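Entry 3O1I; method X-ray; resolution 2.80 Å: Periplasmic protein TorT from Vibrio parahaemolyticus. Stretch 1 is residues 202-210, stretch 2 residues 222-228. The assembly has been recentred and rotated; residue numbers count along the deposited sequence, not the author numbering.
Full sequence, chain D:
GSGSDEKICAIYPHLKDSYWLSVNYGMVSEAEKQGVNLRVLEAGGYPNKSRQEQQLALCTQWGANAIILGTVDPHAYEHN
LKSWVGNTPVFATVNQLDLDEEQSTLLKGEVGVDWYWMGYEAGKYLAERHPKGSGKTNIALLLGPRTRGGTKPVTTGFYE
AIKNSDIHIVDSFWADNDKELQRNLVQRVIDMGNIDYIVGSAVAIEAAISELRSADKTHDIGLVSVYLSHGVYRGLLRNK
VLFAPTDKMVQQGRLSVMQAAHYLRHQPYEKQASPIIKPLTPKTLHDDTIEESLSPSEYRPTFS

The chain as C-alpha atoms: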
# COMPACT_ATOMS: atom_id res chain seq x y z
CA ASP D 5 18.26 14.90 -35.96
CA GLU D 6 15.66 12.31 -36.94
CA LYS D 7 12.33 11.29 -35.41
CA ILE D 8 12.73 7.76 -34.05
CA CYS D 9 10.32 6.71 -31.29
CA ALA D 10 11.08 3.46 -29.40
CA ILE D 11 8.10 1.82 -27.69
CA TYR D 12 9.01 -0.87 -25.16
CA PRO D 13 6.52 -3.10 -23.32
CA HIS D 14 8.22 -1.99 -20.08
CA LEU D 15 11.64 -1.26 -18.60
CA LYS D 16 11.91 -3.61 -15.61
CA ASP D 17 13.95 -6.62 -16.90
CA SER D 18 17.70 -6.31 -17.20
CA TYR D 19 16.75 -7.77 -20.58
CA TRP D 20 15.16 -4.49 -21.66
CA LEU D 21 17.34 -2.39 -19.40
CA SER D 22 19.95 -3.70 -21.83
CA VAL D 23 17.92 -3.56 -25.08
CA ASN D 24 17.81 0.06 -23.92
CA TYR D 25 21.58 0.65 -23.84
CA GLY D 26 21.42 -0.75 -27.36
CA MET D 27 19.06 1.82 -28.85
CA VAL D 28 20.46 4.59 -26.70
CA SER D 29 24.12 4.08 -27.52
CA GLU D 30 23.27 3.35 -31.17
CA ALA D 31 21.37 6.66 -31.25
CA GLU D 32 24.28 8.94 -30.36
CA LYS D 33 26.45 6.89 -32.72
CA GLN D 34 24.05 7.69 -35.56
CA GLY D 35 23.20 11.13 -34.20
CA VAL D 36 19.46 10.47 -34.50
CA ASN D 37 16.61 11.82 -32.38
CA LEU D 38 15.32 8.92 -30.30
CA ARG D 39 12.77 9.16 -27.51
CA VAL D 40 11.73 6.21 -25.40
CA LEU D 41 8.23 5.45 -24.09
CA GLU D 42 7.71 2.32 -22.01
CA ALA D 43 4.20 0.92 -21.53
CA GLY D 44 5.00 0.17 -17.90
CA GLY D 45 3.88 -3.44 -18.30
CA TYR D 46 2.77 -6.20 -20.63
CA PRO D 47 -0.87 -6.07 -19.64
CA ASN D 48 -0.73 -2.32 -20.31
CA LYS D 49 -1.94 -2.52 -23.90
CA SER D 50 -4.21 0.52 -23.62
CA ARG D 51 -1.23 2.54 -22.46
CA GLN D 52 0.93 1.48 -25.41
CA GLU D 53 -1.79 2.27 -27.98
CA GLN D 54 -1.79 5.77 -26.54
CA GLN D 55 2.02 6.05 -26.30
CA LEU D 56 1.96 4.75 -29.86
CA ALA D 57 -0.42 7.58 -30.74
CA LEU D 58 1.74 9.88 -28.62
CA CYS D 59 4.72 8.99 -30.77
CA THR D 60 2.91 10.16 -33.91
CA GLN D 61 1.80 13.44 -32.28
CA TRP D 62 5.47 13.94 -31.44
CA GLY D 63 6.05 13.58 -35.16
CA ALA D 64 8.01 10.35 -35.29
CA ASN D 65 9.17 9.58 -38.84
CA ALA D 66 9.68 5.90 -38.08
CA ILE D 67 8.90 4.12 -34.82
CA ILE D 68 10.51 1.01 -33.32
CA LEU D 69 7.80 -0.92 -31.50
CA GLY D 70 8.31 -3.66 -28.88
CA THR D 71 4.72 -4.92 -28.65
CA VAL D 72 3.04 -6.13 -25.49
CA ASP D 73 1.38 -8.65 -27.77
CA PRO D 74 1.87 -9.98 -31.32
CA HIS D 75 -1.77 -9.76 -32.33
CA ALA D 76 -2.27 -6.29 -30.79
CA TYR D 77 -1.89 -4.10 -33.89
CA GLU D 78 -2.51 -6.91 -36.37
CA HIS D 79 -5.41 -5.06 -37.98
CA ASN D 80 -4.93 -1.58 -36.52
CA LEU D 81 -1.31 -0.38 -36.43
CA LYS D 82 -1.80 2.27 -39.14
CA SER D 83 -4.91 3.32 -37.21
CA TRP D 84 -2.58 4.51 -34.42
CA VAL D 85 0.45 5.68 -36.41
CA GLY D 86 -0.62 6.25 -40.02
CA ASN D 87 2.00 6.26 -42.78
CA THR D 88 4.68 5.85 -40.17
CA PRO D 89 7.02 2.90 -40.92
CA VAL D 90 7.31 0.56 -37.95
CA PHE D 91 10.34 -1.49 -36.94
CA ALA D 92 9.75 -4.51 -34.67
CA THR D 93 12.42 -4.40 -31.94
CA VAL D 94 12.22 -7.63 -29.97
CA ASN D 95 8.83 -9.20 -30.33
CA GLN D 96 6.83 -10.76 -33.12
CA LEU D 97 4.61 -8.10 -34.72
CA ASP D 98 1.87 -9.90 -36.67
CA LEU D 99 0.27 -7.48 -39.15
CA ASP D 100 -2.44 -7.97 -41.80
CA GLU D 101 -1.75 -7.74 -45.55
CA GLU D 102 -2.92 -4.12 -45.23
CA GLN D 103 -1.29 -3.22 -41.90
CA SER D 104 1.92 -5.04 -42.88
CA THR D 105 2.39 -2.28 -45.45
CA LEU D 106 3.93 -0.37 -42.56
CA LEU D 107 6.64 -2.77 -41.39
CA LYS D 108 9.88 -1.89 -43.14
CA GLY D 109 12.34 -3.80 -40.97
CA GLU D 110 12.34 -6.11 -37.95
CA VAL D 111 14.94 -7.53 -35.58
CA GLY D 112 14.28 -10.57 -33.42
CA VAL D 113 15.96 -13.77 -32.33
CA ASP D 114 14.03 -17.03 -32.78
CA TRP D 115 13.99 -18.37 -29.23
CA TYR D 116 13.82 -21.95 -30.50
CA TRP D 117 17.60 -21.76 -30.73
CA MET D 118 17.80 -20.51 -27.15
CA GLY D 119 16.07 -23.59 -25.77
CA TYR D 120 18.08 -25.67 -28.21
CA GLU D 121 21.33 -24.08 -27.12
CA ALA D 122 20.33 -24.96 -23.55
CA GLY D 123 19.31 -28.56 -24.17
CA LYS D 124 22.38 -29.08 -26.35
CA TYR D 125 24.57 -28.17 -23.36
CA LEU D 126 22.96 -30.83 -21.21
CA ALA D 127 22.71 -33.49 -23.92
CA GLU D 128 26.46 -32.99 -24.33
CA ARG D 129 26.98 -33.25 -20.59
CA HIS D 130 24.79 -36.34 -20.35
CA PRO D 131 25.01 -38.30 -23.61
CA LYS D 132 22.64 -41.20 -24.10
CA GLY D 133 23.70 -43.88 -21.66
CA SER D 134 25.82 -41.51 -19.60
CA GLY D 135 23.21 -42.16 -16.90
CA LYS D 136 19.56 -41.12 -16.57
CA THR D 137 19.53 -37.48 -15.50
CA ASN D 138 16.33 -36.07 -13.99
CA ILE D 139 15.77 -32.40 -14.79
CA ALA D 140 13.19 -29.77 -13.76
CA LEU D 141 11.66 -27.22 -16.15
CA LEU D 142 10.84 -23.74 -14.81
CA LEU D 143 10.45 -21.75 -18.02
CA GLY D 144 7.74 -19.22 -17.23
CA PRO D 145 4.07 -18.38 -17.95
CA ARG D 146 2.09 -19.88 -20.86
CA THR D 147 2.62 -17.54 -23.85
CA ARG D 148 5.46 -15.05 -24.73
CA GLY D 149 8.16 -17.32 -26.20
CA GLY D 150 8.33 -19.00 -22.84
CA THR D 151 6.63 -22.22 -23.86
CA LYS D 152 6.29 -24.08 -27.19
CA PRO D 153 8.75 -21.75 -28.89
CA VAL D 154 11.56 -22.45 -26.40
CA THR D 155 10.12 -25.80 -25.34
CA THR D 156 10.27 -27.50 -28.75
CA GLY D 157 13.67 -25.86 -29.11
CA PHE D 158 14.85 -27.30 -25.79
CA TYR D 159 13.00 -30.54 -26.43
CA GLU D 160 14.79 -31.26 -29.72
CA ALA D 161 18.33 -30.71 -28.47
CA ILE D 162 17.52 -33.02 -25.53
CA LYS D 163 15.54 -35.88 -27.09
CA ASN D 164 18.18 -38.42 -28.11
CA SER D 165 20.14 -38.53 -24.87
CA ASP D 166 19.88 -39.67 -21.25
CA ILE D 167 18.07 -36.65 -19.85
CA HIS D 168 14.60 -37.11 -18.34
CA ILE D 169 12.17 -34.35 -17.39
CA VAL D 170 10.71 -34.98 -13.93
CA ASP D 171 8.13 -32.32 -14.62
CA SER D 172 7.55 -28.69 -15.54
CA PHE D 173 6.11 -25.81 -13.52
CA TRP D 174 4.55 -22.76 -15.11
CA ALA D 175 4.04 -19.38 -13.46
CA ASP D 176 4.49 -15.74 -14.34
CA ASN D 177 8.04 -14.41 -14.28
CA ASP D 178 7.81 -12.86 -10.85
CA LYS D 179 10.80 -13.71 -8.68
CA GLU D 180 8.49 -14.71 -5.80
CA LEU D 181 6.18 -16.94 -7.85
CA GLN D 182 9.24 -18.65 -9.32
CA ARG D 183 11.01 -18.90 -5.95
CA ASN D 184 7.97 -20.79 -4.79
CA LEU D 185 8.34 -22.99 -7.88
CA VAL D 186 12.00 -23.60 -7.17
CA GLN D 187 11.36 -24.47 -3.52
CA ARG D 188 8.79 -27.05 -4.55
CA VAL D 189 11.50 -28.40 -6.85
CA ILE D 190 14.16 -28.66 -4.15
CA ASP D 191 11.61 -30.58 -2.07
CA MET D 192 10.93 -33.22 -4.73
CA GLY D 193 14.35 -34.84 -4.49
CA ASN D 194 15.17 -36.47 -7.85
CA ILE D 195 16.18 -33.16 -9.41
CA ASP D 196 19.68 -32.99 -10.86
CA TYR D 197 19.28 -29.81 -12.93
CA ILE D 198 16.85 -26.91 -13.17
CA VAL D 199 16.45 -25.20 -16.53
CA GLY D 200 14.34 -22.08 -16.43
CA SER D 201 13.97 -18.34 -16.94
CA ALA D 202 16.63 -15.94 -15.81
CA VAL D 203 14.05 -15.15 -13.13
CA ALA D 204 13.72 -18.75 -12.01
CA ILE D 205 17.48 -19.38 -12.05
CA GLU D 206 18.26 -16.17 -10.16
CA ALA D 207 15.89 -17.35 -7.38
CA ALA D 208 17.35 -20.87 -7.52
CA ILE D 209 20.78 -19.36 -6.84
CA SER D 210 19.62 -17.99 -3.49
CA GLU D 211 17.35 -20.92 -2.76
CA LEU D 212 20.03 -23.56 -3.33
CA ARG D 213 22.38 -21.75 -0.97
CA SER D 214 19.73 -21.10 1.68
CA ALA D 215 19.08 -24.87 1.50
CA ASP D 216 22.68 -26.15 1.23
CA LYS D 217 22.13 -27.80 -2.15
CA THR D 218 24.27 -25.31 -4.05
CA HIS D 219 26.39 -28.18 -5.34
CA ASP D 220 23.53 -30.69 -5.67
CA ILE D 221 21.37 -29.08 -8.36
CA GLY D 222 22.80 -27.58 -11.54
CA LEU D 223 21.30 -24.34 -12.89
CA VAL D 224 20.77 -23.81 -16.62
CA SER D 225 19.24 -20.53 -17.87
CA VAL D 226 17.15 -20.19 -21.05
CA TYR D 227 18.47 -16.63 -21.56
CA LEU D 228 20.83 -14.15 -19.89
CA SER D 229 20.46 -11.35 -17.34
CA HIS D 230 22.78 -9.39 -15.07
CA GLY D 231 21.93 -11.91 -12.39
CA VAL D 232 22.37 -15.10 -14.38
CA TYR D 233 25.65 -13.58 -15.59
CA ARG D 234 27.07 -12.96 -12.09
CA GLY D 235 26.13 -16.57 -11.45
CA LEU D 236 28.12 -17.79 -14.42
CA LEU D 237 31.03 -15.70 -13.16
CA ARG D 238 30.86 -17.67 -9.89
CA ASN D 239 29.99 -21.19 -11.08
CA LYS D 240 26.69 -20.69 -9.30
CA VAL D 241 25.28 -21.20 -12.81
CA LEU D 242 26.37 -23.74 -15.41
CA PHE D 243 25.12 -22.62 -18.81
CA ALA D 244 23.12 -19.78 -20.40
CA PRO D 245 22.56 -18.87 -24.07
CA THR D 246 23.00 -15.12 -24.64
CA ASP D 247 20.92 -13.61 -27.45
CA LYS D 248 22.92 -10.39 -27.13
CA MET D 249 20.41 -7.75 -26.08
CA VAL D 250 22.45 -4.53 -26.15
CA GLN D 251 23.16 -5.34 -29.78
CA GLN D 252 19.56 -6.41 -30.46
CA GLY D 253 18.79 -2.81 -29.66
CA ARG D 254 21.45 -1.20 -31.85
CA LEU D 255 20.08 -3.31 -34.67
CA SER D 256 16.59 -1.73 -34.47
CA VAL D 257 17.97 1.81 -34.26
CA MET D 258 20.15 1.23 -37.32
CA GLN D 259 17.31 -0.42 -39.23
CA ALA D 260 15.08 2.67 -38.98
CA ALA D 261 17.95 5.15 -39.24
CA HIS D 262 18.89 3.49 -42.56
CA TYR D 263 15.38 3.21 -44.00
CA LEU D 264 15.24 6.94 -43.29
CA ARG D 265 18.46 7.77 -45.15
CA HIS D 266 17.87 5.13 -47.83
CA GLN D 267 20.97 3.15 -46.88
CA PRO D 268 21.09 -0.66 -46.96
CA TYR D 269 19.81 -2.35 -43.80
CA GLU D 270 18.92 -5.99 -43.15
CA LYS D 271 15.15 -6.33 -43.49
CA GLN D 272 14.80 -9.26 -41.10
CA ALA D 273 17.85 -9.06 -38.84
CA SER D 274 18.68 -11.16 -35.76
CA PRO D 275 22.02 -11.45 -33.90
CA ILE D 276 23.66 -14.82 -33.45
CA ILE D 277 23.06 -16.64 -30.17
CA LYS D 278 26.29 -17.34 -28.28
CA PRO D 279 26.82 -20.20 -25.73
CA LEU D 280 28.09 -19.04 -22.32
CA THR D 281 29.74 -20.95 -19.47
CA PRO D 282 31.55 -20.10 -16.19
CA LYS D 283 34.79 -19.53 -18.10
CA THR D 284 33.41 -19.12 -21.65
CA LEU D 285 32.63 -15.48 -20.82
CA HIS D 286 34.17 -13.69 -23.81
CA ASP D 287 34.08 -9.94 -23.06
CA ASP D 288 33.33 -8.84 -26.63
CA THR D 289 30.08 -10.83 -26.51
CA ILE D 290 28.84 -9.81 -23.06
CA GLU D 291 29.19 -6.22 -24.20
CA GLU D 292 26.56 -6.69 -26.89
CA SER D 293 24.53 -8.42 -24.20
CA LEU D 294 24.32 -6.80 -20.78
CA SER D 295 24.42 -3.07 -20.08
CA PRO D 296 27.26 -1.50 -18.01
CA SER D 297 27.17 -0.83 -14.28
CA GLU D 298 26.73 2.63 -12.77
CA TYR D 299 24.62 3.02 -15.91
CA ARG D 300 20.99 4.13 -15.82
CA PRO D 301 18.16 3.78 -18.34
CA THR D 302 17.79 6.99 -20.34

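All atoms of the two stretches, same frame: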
# COMPACT_ATOMS: atom_id res chain seq x y z
N ALA D 202 15.56 -16.57 -16.56
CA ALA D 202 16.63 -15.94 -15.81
C ALA D 202 16.06 -15.65 -14.43
O ALA D 202 16.80 -15.62 -13.45
CB ALA D 202 17.08 -14.65 -16.48
N VAL D 203 14.75 -15.44 -14.38
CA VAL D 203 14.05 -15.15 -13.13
C VAL D 203 14.16 -16.40 -12.26
O VAL D 203 14.70 -16.35 -11.16
CB VAL D 203 12.55 -14.78 -13.41
CG1 VAL D 203 11.75 -14.69 -12.10
CG2 VAL D 203 12.48 -13.46 -14.15
N ALA D 204 13.66 -17.51 -12.77
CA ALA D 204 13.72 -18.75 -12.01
C ALA D 204 15.14 -18.99 -11.49
O ALA D 204 15.38 -19.02 -10.28
CB ALA D 204 13.27 -19.91 -12.87
N ILE D 205 16.10 -19.14 -12.42
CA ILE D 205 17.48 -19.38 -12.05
C ILE D 205 17.99 -18.40 -11.00
O ILE D 205 18.57 -18.83 -10.02
CB ILE D 205 18.43 -19.39 -13.31
CG1 ILE D 205 18.54 -20.82 -13.87
CG2 ILE D 205 19.84 -18.88 -12.95
CD1 ILE D 205 17.27 -21.36 -14.48
N GLU D 206 17.78 -17.10 -11.18
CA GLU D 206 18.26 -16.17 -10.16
C GLU D 206 17.80 -16.57 -8.74
O GLU D 206 18.58 -16.56 -7.79
CB GLU D 206 17.79 -14.75 -10.46
CG GLU D 206 18.50 -14.09 -11.60
CD GLU D 206 17.87 -12.76 -11.96
OE1 GLU D 206 16.65 -12.73 -12.19
OE2 GLU D 206 18.60 -11.74 -12.02
N ALA D 207 16.51 -16.92 -8.64
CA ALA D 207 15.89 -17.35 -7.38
C ALA D 207 16.54 -18.65 -6.92
O ALA D 207 16.88 -18.79 -5.74
CB ALA D 207 14.38 -17.57 -7.59
N ALA D 208 16.72 -19.59 -7.85
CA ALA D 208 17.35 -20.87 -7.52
C ALA D 208 18.73 -20.64 -6.90
O ALA D 208 19.13 -21.35 -5.97
CB ALA D 208 17.46 -21.73 -8.76
N ILE D 209 19.46 -19.65 -7.39
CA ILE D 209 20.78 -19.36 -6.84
C ILE D 209 20.68 -19.09 -5.34
O ILE D 209 21.47 -19.62 -4.56
CB ILE D 209 21.44 -18.16 -7.52
CG1 ILE D 209 21.65 -18.47 -9.01
CG2 ILE D 209 22.78 -17.83 -6.84
CD1 ILE D 209 22.10 -17.28 -9.82
N SER D 210 19.73 -18.27 -4.92
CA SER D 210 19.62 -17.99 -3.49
C SER D 210 18.97 -19.13 -2.73
O SER D 210 19.30 -19.38 -1.57
CB SER D 210 18.83 -16.71 -3.26
OG SER D 210 19.64 -15.59 -3.53
N GLY D 222 22.17 -28.45 -10.57
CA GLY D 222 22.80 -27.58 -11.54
C GLY D 222 21.82 -26.65 -12.22
O GLY D 222 20.77 -27.10 -12.69
N LEU D 223 22.16 -25.36 -12.28
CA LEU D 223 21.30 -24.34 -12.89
C LEU D 223 21.64 -23.99 -14.34
O LEU D 223 22.77 -23.63 -14.67
CB LEU D 223 21.35 -23.07 -12.03
CG LEU D 223 21.13 -23.34 -10.54
CD1 LEU D 223 21.13 -22.02 -9.77
CD2 LEU D 223 19.83 -24.12 -10.34
N VAL D 224 20.63 -24.10 -15.21
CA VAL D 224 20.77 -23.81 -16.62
C VAL D 224 19.69 -22.81 -17.05
O VAL D 224 18.50 -23.14 -17.03
CB VAL D 224 20.63 -25.11 -17.45
CG1 VAL D 224 20.56 -24.80 -18.94
CG2 VAL D 224 21.81 -26.02 -17.17
N SER D 225 20.12 -21.61 -17.43
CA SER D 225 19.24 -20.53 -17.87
C SER D 225 18.77 -20.71 -19.32
O SER D 225 19.44 -21.38 -20.10
CB SER D 225 19.98 -19.20 -17.76
OG SER D 225 19.22 -18.22 -17.07
N VAL D 226 17.64 -20.10 -19.68
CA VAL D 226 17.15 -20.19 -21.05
C VAL D 226 17.45 -18.87 -21.77
O VAL D 226 17.15 -18.71 -22.96
CB VAL D 226 15.65 -20.49 -21.09
CG1 VAL D 226 15.18 -20.71 -22.53
CG2 VAL D 226 15.36 -21.73 -20.29
N TYR D 227 18.05 -17.94 -21.03
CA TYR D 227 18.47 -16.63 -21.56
C TYR D 227 19.35 -15.95 -20.51
O TYR D 227 19.49 -16.47 -19.41
CB TYR D 227 17.27 -15.75 -21.97
CG TYR D 227 16.37 -15.23 -20.87
CD1 TYR D 227 16.64 -14.02 -20.23
CD2 TYR D 227 15.22 -15.95 -20.48
CE1 TYR D 227 15.80 -13.53 -19.24
CE2 TYR D 227 14.38 -15.46 -19.48
CZ TYR D 227 14.67 -14.25 -18.86
OH TYR D 227 13.90 -13.79 -17.81
N LEU D 228 19.93 -14.81 -20.83
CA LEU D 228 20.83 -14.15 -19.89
C LEU D 228 20.29 -12.88 -19.26
O LEU D 228 19.42 -12.21 -19.81
CB LEU D 228 22.16 -13.82 -20.58
CG LEU D 228 23.19 -13.12 -19.69
CD1 LEU D 228 23.85 -14.14 -18.77
CD2 LEU D 228 24.23 -12.44 -20.53

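Residues 202-210 form a helix that continues later in the chain. Residues 222-225 form a strand, and 226-228 leave it as loop or turn. The helix and strand run nearly antiparallel, with 157° between their N-to-C directions. Their axes approach to 8.0 Å. The start of the helix therefore lies beside the end of the strand, and the CA atoms of Ala202 and Ser225 are 5.7 Å apart.

The helix keeps its own backbone hydrogen bonds. In the helix, Glu206 N donates to Ala202 O at 2.9 Å, and Ala208 N donates to Ala204 O at 2.8 Å. Ile209 N donates to Ile205 O at 2.9 Å and makes a weak bond to Glu206 O at 3.2 Å. No hydrogen bond crosses between the stretches. The contact rests on packing, and it buries 409 Å² in total.

Ala202, Ile205 and Ala208 turn their CA-to-CB bonds toward the strand. The spacing of three residues is close to one helical turn, so they line one side of the helix. Leu223 points back at them from the strand and has the largest covered area of any residue here. Leu223 CB lies 4.0 Å from Ile205 CG1. Both methyls of Leu223 reach Ala208 CB, CD2 at 3.7 Å and CD1 at 3.8 Å, and Leu223 CD1 also lies 3.7 Å from Ile209 CG1. These are apolar contacts between buried side chains. The small Ala208 fills little space, and both leucine methyls come close to it.

Ile205 also packs along the strand backbone. Ile205 CD1 is 3.3 Å from Val224 O, and Ile205 CG1 is 4.0 Å from Ser225 N. The CA-to-CB bond of Val224 points away from the helix, so this residue meets Ile205 through its carbonyl.

Ser225 lies close to the first turn of the helix, with its OG 3.7 Å from Ala202 CA. The hydroxyl is not spent across the contact. Ser225 OG donates to Tyr227 O at 2.9 Å, which ties the end of the strand to the loop.

Tyr227 starts sideways, but the end of its side chain comes nearer the helix. Ala202 CA lies over one face of the ring, and Ala202 CB is only 3.2 Å from Tyr227 CE1, a tight apolar contact. Tyr227 OH is 3.5 Å from Ala202 N, but the angle is too poor for a hydrogen bond. Tyr227 OH is also 3.9 Å from Val203 CG2, so it meets the helix start by packing alone.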